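Long-range contact in competence protein PILN (Thermus thermophilus, PDB 4BHQ), which probably forms part of the inner-membrane platform that initiates type IV pilus biogenesis, dimerizing through its periplasmic domain: residues R76-R81 / F106-E111. Sequence-based numbering, arbitrary orientation.
Sequences RSVSAR and FALQGE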
ATOM      1  N   ARG A  76       9.221   1.339  -3.843  1.00 20.00           N
ATOM      2  CA  ARG A  76       9.644   2.633  -4.315  1.00 18.15           C
ATOM      3  C   ARG A  76       8.631   3.220  -5.258  1.00 21.30           C
ATOM      4  O   ARG A  76       8.560   4.468  -5.467  1.00 22.21           O
ATOM      5  CB  ARG A  76      11.009   2.536  -5.050  1.00 20.49           C
ATOM      6  CG  ARG A  76      12.091   2.065  -4.127  1.00 25.56           C
ATOM      7  CD  ARG A  76      12.256   3.197  -3.000  1.00 26.77           C
ATOM      8  NE  ARG A  76      13.233   2.721  -2.033  1.00 31.97           N
ATOM      9  CZ  ARG A  76      13.255   3.074  -0.767  1.00 29.80           C
ATOM     10  NH1 ARG A  76      12.298   3.939  -0.295  1.00 28.92           N
ATOM     11  NH2 ARG A  76      14.235   2.639  -0.035  1.00 27.87           N
ATOM     12  N   SER A  77       7.839   2.350  -5.874  1.00 19.94           N
ATOM     13  CA  SER A  77       6.775   2.830  -6.759  1.00 19.98           C
ATOM     14  C   SER A  77       5.716   1.782  -6.840  1.00 20.16           C
ATOM     15  O   SER A  77       6.007   0.593  -7.001  1.00 19.60           O
ATOM     16  CB  SER A  77       7.340   3.153  -8.180  1.00 22.02           C
ATOM     17  OG  SER A  77       6.246   3.572  -9.009  1.00 29.16           O
ATOM     18  N   VAL A  78       4.473   2.198  -6.679  1.00 20.72           N
ATOM     19  CA  VAL A  78       3.353   1.280  -6.854  1.00 21.80           C
ATOM     20  C   VAL A  78       2.306   1.979  -7.716  1.00 23.89           C
ATOM     21  O   VAL A  78       1.591   2.892  -7.227  1.00 20.17           O
ATOM     22  CB  VAL A  78       2.698   0.928  -5.495  1.00 23.46           C
ATOM     23  CG1 VAL A  78       1.473   0.038  -5.735  1.00 21.29           C
ATOM     24  CG2 VAL A  78       3.706   0.252  -4.510  1.00 21.72           C
ATOM     25  N   SER A  79       2.178   1.563  -8.968  1.00 20.52           N
ATOM     26  CA  SER A  79       1.222   2.210  -9.888  1.00 19.71           C
ATOM     27  C   SER A  79       0.107   1.211 -10.137  1.00 20.79           C
ATOM     28  O   SER A  79       0.315   0.024 -10.135  1.00 26.51           O
ATOM     29  CB  SER A  79       1.906   2.590 -11.227  1.00 22.60           C
ATOM     30  OG  SER A  79       1.822   1.477 -12.125  1.00 27.34           O
ATOM     31  N   ALA A  80      -1.106   1.671 -10.284  1.00 23.35           N
ATOM     32  CA  ALA A  80      -2.253   0.800 -10.495  1.00 25.31           C
ATOM     33  C   ALA A  80      -2.915   1.183 -11.804  1.00 27.54           C
ATOM     34  O   ALA A  80      -2.862   2.337 -12.205  1.00 27.73           O
ATOM     35  CB  ALA A  80      -3.234   0.985  -9.324  1.00 30.20           C
ATOM     36  N   ARG A  81      -3.558   0.221 -12.468  1.00 25.34           N
ATOM     37  CA  ARG A  81      -4.358   0.569 -13.631  1.00 27.53           C
ATOM     38  C   ARG A  81      -5.447  -0.480 -13.814  1.00 28.16           C
ATOM     39  O   ARG A  81      -5.255  -1.629 -13.467  1.00 26.90           O
ATOM     40  CB  ARG A  81      -3.513   0.700 -14.910  1.00 26.20           C
ATOM     41  CG  ARG A  81      -3.016  -0.645 -15.454  1.00 26.77           C
ATOM     42  CD  ARG A  81      -2.227  -0.445 -16.770  1.00 30.61           C
ATOM     43  NE  ARG A  81      -1.674  -1.690 -17.250  1.00 32.63           N
ATOM     44  CZ  ARG A  81      -2.143  -2.346 -18.300  1.00 33.51           C
ATOM     45  NH1 ARG A  81      -3.165  -1.851 -19.017  1.00 37.10           N
ATOM     46  NH2 ARG A  81      -1.614  -3.496 -18.604  1.00 33.46           N
ATOM     47  N   PHE A 106      -1.059  -3.849 -10.830  1.00 20.45           N
ATOM     48  CA  PHE A 106      -0.133  -2.973 -10.098  1.00 21.70           C
ATOM     49  C   PHE A 106       1.259  -3.169 -10.644  1.00 22.12           C
ATOM     50  O   PHE A 106       1.727  -4.298 -10.710  1.00 25.61           O
ATOM     51  CB  PHE A 106      -0.125  -3.350  -8.609  1.00 23.66           C
ATOM     52  CG  PHE A 106      -1.393  -2.975  -7.900  1.00 21.39           C
ATOM     53  CD1 PHE A 106      -1.551  -1.730  -7.372  1.00 22.94           C
ATOM     54  CD2 PHE A 106      -2.400  -3.919  -7.729  1.00 24.77           C
ATOM     55  CE1 PHE A 106      -2.723  -1.361  -6.683  1.00 22.61           C
ATOM     56  CE2 PHE A 106      -3.571  -3.564  -7.033  1.00 27.80           C
ATOM     57  CZ  PHE A 106      -3.737  -2.268  -6.551  1.00 21.57           C
ATOM     58  N   ALA A 107       1.901  -2.093 -11.068  1.00 20.55           N
ATOM     59  CA  ALA A 107       3.320  -2.173 -11.432  1.00 20.94           C
ATOM     60  C   ALA A 107       4.196  -1.705 -10.278  1.00 21.52           C
ATOM     61  O   ALA A 107       3.996  -0.594  -9.739  1.00 19.83           O
ATOM     62  CB  ALA A 107       3.569  -1.321 -12.685  1.00 21.24           C
ATOM     63  N   LEU A 108       5.159  -2.537  -9.909  1.00 16.46           N
ATOM     64  CA  LEU A 108       5.954  -2.379  -8.690  1.00 19.88           C
ATOM     65  C   LEU A 108       7.439  -2.238  -8.975  1.00 18.39           C
ATOM     66  O   LEU A 108       8.026  -3.088  -9.718  1.00 19.42           O
ATOM     67  CB  LEU A 108       5.771  -3.640  -7.780  1.00 17.41           C
ATOM     68  CG  LEU A 108       4.354  -4.101  -7.412  1.00 20.53           C
ATOM     69  CD1 LEU A 108       4.380  -5.310  -6.451  1.00 18.24           C
ATOM     70  CD2 LEU A 108       3.568  -2.940  -6.715  1.00 24.18           C
ATOM     71  N   GLN A 109       8.041  -1.231  -8.366  1.00 17.69           N
ATOM     72  CA  GLN A 109       9.527  -1.133  -8.284  1.00 18.21           C
ATOM     73  C   GLN A 109       9.824  -1.213  -6.822  1.00 22.03           C
ATOM     74  O   GLN A 109       9.170  -0.506  -5.986  1.00 21.66           O
ATOM     75  CB  GLN A 109      10.020   0.198  -8.827  1.00 21.20           C
ATOM     76  CG  GLN A 109       9.648   0.422 -10.249  1.00 30.15           C
ATOM     77  CD  GLN A 109      10.443  -0.490 -11.155  1.00 32.04           C
ATOM     78  OE1 GLN A 109      11.601  -0.775 -10.838  1.00 34.16           O
ATOM     79  NE2 GLN A 109       9.819  -1.000 -12.239  1.00 31.18           N
ATOM     80  N   GLY A 110      10.792  -2.026  -6.444  1.00 18.00           N
ATOM     81  CA  GLY A 110      11.109  -2.165  -5.023  1.00 18.96           C
ATOM     82  C   GLY A 110      12.525  -2.591  -4.707  1.00 20.11           C
ATOM     83  O   GLY A 110      13.394  -2.691  -5.603  1.00 18.23           O
ATOM     84  N   GLU A 111      12.756  -2.886  -3.456  1.00 22.46           N
ATOM     85  CA  GLU A 111      14.057  -3.254  -2.915  1.00 19.73           C
ATOM     86  C   GLU A 111      13.742  -4.356  -1.901  1.00 22.33           C
ATOM     87  O   GLU A 111      12.785  -4.205  -1.130  1.00 24.41           O
ATOM     88  CB  GLU A 111      14.657  -2.136  -2.080  1.00 22.68           C
ATOM     89  CG  GLU A 111      14.824  -0.878  -2.794  1.00 29.98           C
ATOM     90  CD  GLU A 111      15.263   0.206  -1.876  1.00 29.15           C
ATOM     91  OE1 GLU A 111      15.242  -0.020  -0.629  1.00 26.50           O
ATOM     92  OE2 GLU A 111      15.640   1.256  -2.406  1.00 37.01           O
TER
HETATM   93  O   HOH W   1       5.638   1.432 -10.659  1.00 30.28           O
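Segments 76-81 and 106-111 pair antiparallel, with Ser77-Gln109 and Ser79-Ala107 as the hydrogen-bonded pairs. Where the first segment turns its corner, Gln109 O accepts hydrogen bonds from two amides, Arg76 N at 2.8 Å and Ser77 N at 3.2 Å, so two residues face one.

Arg76 CB lies 3.7 Å from Gln109 O. Arg76 CG stands beside the backbone N, anti to the carbonyl carbon; the chain then bends at chi2 (-64°), carrying CG and CD past Glu111 OE2 at van der Waals range. Arg76 NE makes the main bond, a salt bridge of 2.8 Å to Glu111 OE2. This oxygen lies in the plane of the Arg76 guanidinium, while NE approaches it from above the carboxylate plane, the two planes being 75° apart. At the tip, NH2 adds weak bonds to both carboxylate oxygens. Arg144 forms a second salt bridge to the same OE2, so an alanine at Glu111 would probably leave two neighbouring arginine charges without their shared counter-ion.

On the face of Val78, Val78 CG1 packs against Leu108 CD2 (3.8 Å), and Ala80 CB meets Phe106 CE1 at 3.6 Å. Phe60 of the second subunit stacks on the Phe106 ring and also packs on Val78 and Leu108, placing this apolar face at the dimer interface. The irregularity at Arg76-Ser77 is a classic beta bulge in strand 73-82, outermost within this chain in the four-stranded antiparallel sheet of the PilN dimerization domain.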